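PDB 6DRU: glycosyl hydrolases family 31 family protein from Aspergillus niger, which hydrolyses xyloglucan oligosaccharides, releasing alpha-xylose from the glucose at their non-reducing end. Local coordinates for residues 141-144 / 145-149; 374-377 / 378-382; 436-439 / 440-444. All blocks are in the same frame, centred on the assembly; numbering follows the deposited sequence.

Followed from the N terminus, the three contacts come in series, each within a short continuous piece of chain, so none nests in or crosses another. Contact 1 closes a beta turn in the connection from strand 135-142 to strand 149-151, which belong to two different sheets of the N-terminal beta region. Contact 2 lies within helix 370-385, between barrel strands 319-328 and 391-394 in chain order. Contact 3 lies at the head of helix 439-455, after strand 391-394 and before 467-469. Contacts 2 and 3 meet directly, L376 CD2 lying 3.8 Å from H443 CE1. Contact 1 stays apart, its centre about 47 Å from that of contact 2, on the opposite side of the chain's centre.

Contact 1: 141-144 / 145-149; sequences FSAT and PDEQI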
loop_
_atom_site.group_PDB
_atom_site.type_symbol
_atom_site.label_atom_id
_atom_site.label_comp_id
_atom_site.label_asym_id
_atom_site.label_seq_id
_atom_site.Cartn_x
_atom_site.Cartn_y
_atom_site.Cartn_z
ATOM N N PHE A 141 -6.850 25.949 -1.514
ATOM C CA PHE A 141 -6.833 27.403 -1.505
ATOM C C PHE A 141 -8.251 27.920 -1.700
ATOM O O PHE A 141 -9.076 27.280 -2.359
ATOM C CB PHE A 141 -5.916 27.962 -2.605
ATOM C CG PHE A 141 -4.540 27.354 -2.621
ATOM C CD1 PHE A 141 -4.276 26.219 -3.374
ATOM C CD2 PHE A 141 -3.507 27.920 -1.889
ATOM C CE1 PHE A 141 -3.011 25.657 -3.392
ATOM C CE2 PHE A 141 -2.240 27.362 -1.904
ATOM C CZ PHE A 141 -1.991 26.231 -2.656
ATOM N N SER A 142 -8.531 29.083 -1.121
ATOM C CA SER A 142 -9.871 29.648 -1.202
ATOM C C SER A 142 -10.166 30.151 -2.612
ATOM O O SER A 142 -9.262 30.485 -3.383
ATOM C CB SER A 142 -10.035 30.789 -0.201
ATOM O OG SER A 142 -9.162 31.865 -0.505
ATOM N N ALA A 143 -11.455 30.191 -2.944
ATOM C CA ALA A 143 -11.913 30.698 -4.228
ATOM C C ALA A 143 -13.274 31.355 -4.045
ATOM O O ALA A 143 -14.006 31.061 -3.095
ATOM C CB ALA A 143 -11.986 29.587 -5.282
ATOM N N THR A 144 -13.607 32.250 -4.970
ATOM C CA THR A 144 -14.893 32.926 -4.940
ATOM C C THR A 144 -15.784 32.409 -6.066
ATOM O O THR A 144 -15.282 31.938 -7.091
ATOM C CB THR A 144 -14.726 34.443 -5.081
ATOM O OG1 THR A 144 -13.877 34.729 -6.200
ATOM C CG2 THR A 144 -14.115 35.031 -3.819
ATOM N N PRO A 145 -17.109 32.478 -5.907
ATOM C CA PRO A 145 -17.990 31.920 -6.946
ATOM C C PRO A 145 -17.863 32.617 -8.289
ATOM O O PRO A 145 -18.145 32.000 -9.323
ATOM C CB PRO A 145 -19.393 32.106 -6.349
ATOM C CG PRO A 145 -19.173 32.226 -4.878
ATOM C CD PRO A 145 -17.866 32.936 -4.729
ATOM N N ASP A 146 -17.441 33.878 -8.306
ATOM C CA ASP A 146 -17.361 34.666 -9.526
ATOM C C ASP A 146 -16.035 34.511 -10.262
ATOM O O ASP A 146 -15.855 35.123 -11.322
ATOM C CB ASP A 146 -17.607 36.147 -9.203
ATOM C CG ASP A 146 -16.583 36.712 -8.231
ATOM O OD1 ASP A 146 -15.454 37.040 -8.657
ATOM O OD2 ASP A 146 -16.910 36.821 -7.029
ATOM N N GLU A 147 -15.108 33.714 -9.738
ATOM C CA GLU A 147 -13.762 33.660 -10.286
ATOM C C GLU A 147 -13.750 32.930 -11.626
ATOM O O GLU A 147 -14.623 32.116 -11.933
ATOM C CB GLU A 147 -12.808 32.967 -9.312
ATOM C CG GLU A 147 -11.374 33.463 -9.392
ATOM C CD GLU A 147 -10.505 32.931 -8.269
ATOM O OE1 GLU A 147 -9.264 32.978 -8.407
ATOM O OE2 GLU A 147 -11.061 32.452 -7.257
ATOM N N GLN A 148 -12.737 33.240 -12.433
ATOM C CA GLN A 148 -12.557 32.632 -13.741
ATOM C C GLN A 148 -11.143 32.084 -13.854
ATOM O O GLN A 148 -10.178 32.748 -13.464
ATOM C CB GLN A 148 -12.829 33.641 -14.863
ATOM C CG GLN A 148 -14.259 34.152 -14.896
ATOM C CD GLN A 148 -14.535 35.034 -16.096
ATOM O OE1 GLN A 148 -13.913 34.885 -17.149
ATOM N NE2 GLN A 148 -15.465 35.967 -15.941
ATOM N N ILE A 149 -11.025 30.870 -14.384
ATOM C CA ILE A 149 -9.752 30.165 -14.482
ATOM C C ILE A 149 -9.447 29.934 -15.955
ATOM O O ILE A 149 -10.260 29.342 -16.675
ATOM C CB ILE A 149 -9.778 28.834 -13.716
ATOM C CG1 ILE A 149 -10.177 29.064 -12.255
ATOM C CG2 ILE A 149 -8.432 28.143 -13.809
ATOM C CD1 ILE A 149 -9.292 30.047 -11.525
#
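The carbonyl oxygen of T144 is gripped twice: E147 N donates to T144 O over 3.2 Å, and the ammonium of K163 donates to the same atom. The first of these bonds closes a type I beta turn from T144 to E147, with P145 and D146 at its two central positions, both in the backbone conformation expected of this turn type. The turn redirects the chain after strand 135-142 toward strand 149-151. The N-H...O angle at the closing bond is 165°, nearly straight, yet the donor sits well above the carbonyl plane rather than on a lone pair.

A second link runs the opposite way across the turn. The chain of E147 is extended beyond CG (chi2 170°) and carries its carboxylate back along the incoming chain, where T144 N makes a weak bond of 3.4 Å to E147 OE2. The other carboxylate oxygen, OE1, is hydrogen-bonded to S183 OG and Y187 OH, so this buried acid has partners on both oxygens.

T144 crosses E147 at about a right angle, with OG1 of T144 3.7 Å from CB of E147. That hydroxyl is bonded to K185 NZ. The side chain of D146 crosses that of T144 at a slant, D146 OD1 standing 3.7 Å from T144 OG1. Beside the oxygen that receives T144 N, A143 CB lies 3.6 Å from E147 OE2.

Contact 2: 374-377 / 378-382; sequences KFLW and SMLKK
W377, S378 and L380 carry most of this contact, which runs from one turn to the next within alpha-helix 370-385. The indole of W377 swings away from its own backbone N (chi1 -177°) and lies alongside the next turn of the helix. K381 CB comes over one face, 4.1 Å from the centroid of the five-membered ring and 23° off its normal, which makes a CH-pi contact. At the six-membered end of the indole, W377 CE3 meets L380 CB at 4.0 Å, the two side chains crossing at about a right angle.

S378 turns its hydroxyl back on the helix: OG donates to F375 O over 2.6 Å, sharing a carbonyl that also receives a weak bond from M379 N. L380 CG packs against L376 CD1 at 4.0 Å. In the backbone, the bonds from L380 N to L376 O (3.0 Å) and from K381 N to W377 O (2.8 Å, 168°) are sound, whereas those of M379 N are weak.

The helix belongs to the TIM-barrel domain. L376 and L380 both press on L324 of strand 319-328, while the W377 ring meets F392 of strand 391-394. F375 touches A337 and L338 of helix 335-340.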
loop_
_atom_site.group_PDB
_atom_site.type_symbol
_atom_site.label_atom_id
_atom_site.label_comp_id
_atom_site.label_asym_id
_atom_site.label_seq_id
_atom_site.Cartn_x
_atom_site.Cartn_y
_atom_site.Cartn_z
ATOM N N LYS A 374 20.081 9.614 -24.922
ATOM C CA LYS A 374 21.241 9.574 -25.804
ATOM C C LYS A 374 21.153 8.413 -26.780
ATOM O O LYS A 374 21.487 8.562 -27.962
ATOM C CB LYS A 374 22.524 9.445 -24.984
ATOM C CG LYS A 374 23.710 8.983 -25.833
ATOM C CD LYS A 374 25.059 9.171 -25.162
ATOM C CE LYS A 374 26.037 8.086 -25.611
ATOM N NZ LYS A 374 25.870 7.741 -27.049
ATOM N N PHE A 375 20.687 7.257 -26.306
ATOM C CA PHE A 375 20.534 6.104 -27.184
ATOM C C PHE A 375 19.583 6.411 -28.331
ATOM O O PHE A 375 19.828 6.011 -29.476
ATOM C CB PHE A 375 20.038 4.900 -26.383
ATOM C CG PHE A 375 19.942 3.630 -27.186
ATOM C CD1 PHE A 375 18.820 3.354 -27.952
ATOM C CD2 PHE A 375 20.973 2.708 -27.165
ATOM C CE1 PHE A 375 18.735 2.188 -28.686
ATOM C CE2 PHE A 375 20.891 1.541 -27.896
ATOM C CZ PHE A 375 19.770 1.282 -28.657
ATOM N N LEU A 376 18.494 7.127 -28.046
ATOM C CA LEU A 376 17.487 7.362 -29.074
ATOM C C LEU A 376 17.962 8.390 -30.092
ATOM O O LEU A 376 17.683 8.258 -31.289
ATOM C CB LEU A 376 16.174 7.802 -28.426
ATOM C CG LEU A 376 15.149 8.495 -29.321
ATOM C CD1 LEU A 376 14.563 7.512 -30.318
ATOM C CD2 LEU A 376 14.053 9.117 -28.472
ATOM N N TRP A 377 18.702 9.411 -29.646
ATOM C CA TRP A 377 19.233 10.379 -30.599
ATOM C C TRP A 377 20.308 9.763 -31.479
ATOM O O TRP A 377 20.424 10.125 -32.655
ATOM C CB TRP A 377 19.791 11.606 -29.879
ATOM C CG TRP A 377 20.267 12.633 -30.850
ATOM C CD1 TRP A 377 21.553 13.036 -31.056
ATOM C CD2 TRP A 377 19.461 13.369 -31.777
ATOM N NE1 TRP A 377 21.597 13.988 -32.046
ATOM C CE2 TRP A 377 20.326 14.209 -32.506
ATOM C CE3 TRP A 377 18.092 13.404 -32.058
ATOM C CZ2 TRP A 377 19.865 15.077 -33.494
ATOM C CZ3 TRP A 377 17.637 14.264 -33.040
ATOM C CH2 TRP A 377 18.521 15.088 -33.747
ATOM N N SER A 378 21.104 8.841 -30.934
ATOM C CA SER A 378 22.099 8.156 -31.750
ATOM C C SER A 378 21.444 7.400 -32.899
ATOM O O SER A 378 22.053 7.232 -33.961
ATOM C CB SER A 378 22.925 7.207 -30.884
ATOM O OG SER A 378 22.178 6.052 -30.548
ATOM N N MET A 379 20.206 6.941 -32.706
ATOM C CA MET A 379 19.467 6.295 -33.784
ATOM C C MET A 379 18.903 7.322 -34.760
ATOM O O MET A 379 19.016 7.158 -35.980
ATOM C CB MET A 379 18.342 5.432 -33.207
ATOM C CG MET A 379 18.823 4.238 -32.399
ATOM S SD MET A 379 19.762 3.055 -33.381
ATOM C CE MET A 379 21.385 3.230 -32.647
ATOM N N LEU A 380 18.290 8.388 -34.237
ATOM C CA LEU A 380 17.662 9.383 -35.101
ATOM C C LEU A 380 18.696 10.144 -35.925
ATOM O O LEU A 380 18.459 10.445 -37.101
ATOM C CB LEU A 380 16.819 10.347 -34.267
ATOM C CG LEU A 380 15.671 9.719 -33.472
ATOM C CD1 LEU A 380 14.737 10.794 -32.931
ATOM C CD2 LEU A 380 14.909 8.719 -34.325
ATOM N N LYS A 381 19.846 10.466 -35.329
ATOM C CA LYS A 381 20.872 11.183 -36.080
ATOM C C LYS A 381 21.506 10.297 -37.140
ATOM O O LYS A 381 21.869 10.781 -38.218
ATOM C CB LYS A 381 21.945 11.724 -35.132
ATOM C CG LYS A 381 23.155 12.305 -35.843
ATOM C CD LYS A 381 24.252 12.685 -34.864
ATOM C CE LYS A 381 25.326 13.535 -35.535
ATOM N NZ LYS A 381 24.829 14.191 -36.777
ATOM N N LYS A 382 21.620 8.998 -36.866
ATOM C CA LYS A 382 22.232 8.087 -37.826
ATOM C C LYS A 382 21.328 7.846 -39.029
ATOM O O LYS A 382 21.794 7.857 -40.174
ATOM C CB LYS A 382 22.557 6.763 -37.137
ATOM C CG LYS A 382 23.127 5.695 -38.048
ATOM C CD LYS A 382 23.192 4.353 -37.332
ATOM C CE LYS A 382 23.779 4.491 -35.935
ATOM N NZ LYS A 382 23.687 3.223 -35.155
#

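Contact 3: 436-439 / 440-444; sequences GKLY and PWAHQ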
loop_
_atom_site.group_PDB
_atom_site.type_symbol
_atom_site.label_atom_id
_atom_site.label_comp_id
_atom_site.label_asym_id
_atom_site.label_seq_id
_atom_site.Cartn_x
_atom_site.Cartn_y
_atom_site.Cartn_z
ATOM N N GLY A 436 5.217 10.946 -13.418
ATOM C CA GLY A 436 4.717 10.603 -14.742
ATOM C C GLY A 436 4.526 11.791 -15.667
ATOM O O GLY A 436 4.737 11.677 -16.877
ATOM N N LYS A 437 4.121 12.941 -15.122
ATOM C CA LYS A 437 3.899 14.118 -15.954
ATOM C C LYS A 437 5.169 14.596 -16.643
ATOM O O LYS A 437 5.086 15.433 -17.549
ATOM C CB LYS A 437 3.304 15.252 -15.117
ATOM C CG LYS A 437 2.106 14.839 -14.277
ATOM C CD LYS A 437 0.930 14.436 -15.150
ATOM C CE LYS A 437 0.166 15.651 -15.648
ATOM N NZ LYS A 437 -0.130 15.570 -17.104
ATOM N N LEU A 438 6.336 14.092 -16.235
ATOM C CA LEU A 438 7.603 14.477 -16.842
ATOM C C LEU A 438 7.857 13.782 -18.173
ATOM O O LEU A 438 8.624 14.305 -18.988
ATOM C CB LEU A 438 8.750 14.178 -15.867
ATOM C CG LEU A 438 10.202 14.189 -16.355
ATOM C CD1 LEU A 438 10.632 15.587 -16.765
ATOM C CD2 LEU A 438 11.131 13.631 -15.291
ATOM N N TYR A 439 7.212 12.637 -18.421
ATOM C CA TYR A 439 7.587 11.800 -19.561
ATOM C C TYR A 439 7.531 12.529 -20.900
ATOM O O TYR A 439 8.547 12.521 -21.618
ATOM C CB TYR A 439 6.725 10.532 -19.581
ATOM C CG TYR A 439 7.193 9.512 -20.593
ATOM C CD1 TYR A 439 6.720 9.528 -21.900
ATOM C CD2 TYR A 439 8.114 8.535 -20.243
ATOM C CE1 TYR A 439 7.152 8.598 -22.827
ATOM C CE2 TYR A 439 8.550 7.601 -21.161
ATOM C CZ TYR A 439 8.066 7.637 -22.452
ATOM O OH TYR A 439 8.500 6.707 -23.368
ATOM N N PRO A 440 6.420 13.158 -21.310
ATOM C CA PRO A 440 6.441 13.853 -22.607
ATOM C C PRO A 440 7.346 15.069 -22.613
ATOM O O PRO A 440 7.917 15.402 -23.659
ATOM C CB PRO A 440 4.972 14.237 -22.821
ATOM C CG PRO A 440 4.429 14.376 -21.448
ATOM C CD PRO A 440 5.120 13.322 -20.629
ATOM N N TRP A 441 7.490 15.743 -21.471
ATOM C CA TRP A 441 8.411 16.870 -21.375
ATOM C C TRP A 441 9.848 16.420 -21.609
ATOM O O TRP A 441 10.603 17.077 -22.336
ATOM C CB TRP A 441 8.259 17.528 -20.002
ATOM C CG TRP A 441 8.949 18.846 -19.833
ATOM C CD1 TRP A 441 8.389 20.083 -19.959
ATOM C CD2 TRP A 441 10.320 19.060 -19.477
ATOM N NE1 TRP A 441 9.328 21.056 -19.711
ATOM C CE2 TRP A 441 10.522 20.454 -19.414
ATOM C CE3 TRP A 441 11.397 18.210 -19.210
ATOM C CZ2 TRP A 441 11.756 21.015 -19.096
ATOM C CZ3 TRP A 441 12.623 18.770 -18.895
ATOM C CH2 TRP A 441 12.792 20.159 -18.841
ATOM N N ALA A 442 10.238 15.293 -21.012
ATOM C CA ALA A 442 11.577 14.760 -21.228
ATOM C C ALA A 442 11.744 14.168 -22.619
ATOM O O ALA A 442 12.876 14.078 -23.107
ATOM C CB ALA A 442 11.902 13.703 -20.171
ATOM N N HIS A 443 10.648 13.759 -23.263
ATOM C CA HIS A 443 10.739 13.283 -24.640
ATOM C C HIS A 443 11.035 14.434 -25.595
ATOM O O HIS A 443 11.866 14.296 -26.501
ATOM C CB HIS A 443 9.449 12.564 -25.034
ATOM C CG HIS A 443 9.578 11.722 -26.265
ATOM N ND1 HIS A 443 10.641 10.871 -26.477
ATOM C CD2 HIS A 443 8.773 11.591 -27.346
ATOM C CE1 HIS A 443 10.487 10.256 -27.635
ATOM N NE2 HIS A 443 9.359 10.672 -28.180
ATOM N N GLN A 444 10.360 15.574 -25.416
ATOM C CA GLN A 444 10.734 16.777 -26.153
ATOM C C GLN A 444 12.187 17.143 -25.884
ATOM O O GLN A 444 12.927 17.509 -26.805
ATOM C CB GLN A 444 9.823 17.944 -25.768
ATOM C CG GLN A 444 8.348 17.727 -26.035
ATOM C CD GLN A 444 7.513 18.927 -25.632
ATOM O OE1 GLN A 444 7.190 19.111 -24.459
ATOM N NE2 GLN A 444 7.165 19.759 -26.606
#
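W441 and L438 meet at the head of helix 439-455, and the tryptophan can be traced outward from its backbone. Its CB rests 3.4 Å from L438 O, close beside a carbonyl that accepts a helical bond. CG is trans to the backbone N (chi1 -169°), which directs the indole away from the 436-439 segment. Its CE3 still lies 3.7 Å from L438 CD1; the methyl approaches the ring obliquely, and the two side chains lie aslant. The indole ring also makes edge-to-face contacts with F479 and F46.

The same methyl, L438 CD1, also touches A442 CB at 4.1 Å, so one leucine branch meets two residues that are neighbours on the helix. Two i to i+4 backbone bonds run alongside: A442 N donates to L438 O at 2.8 Å and 163°, and H443 N donates to Y439 O at 2.9 Å with a more bent angle of 139°. P440 suits this first turn, where its lack of an N-H costs nothing. Its CD lies 3.7 Å from K437 O. Ahead of it, a bond from Y439 N to G436 O closes the preceding turn.

Y439 and H443, one turn apart, converge on a single tyrosine: Y439 OH bonds to the backbone O of Y365, and H443 ND1 to the Y365 hydroxyl. The H443 side chain is about 8 Å from that of the active-site residue D395. Within the TIM-barrel domain, helix 439-455 follows strand 391-394 and precedes strand 467-469 in the chain, and Y439 and H443 pack it on the segment holding Y365, just before helix 370-385.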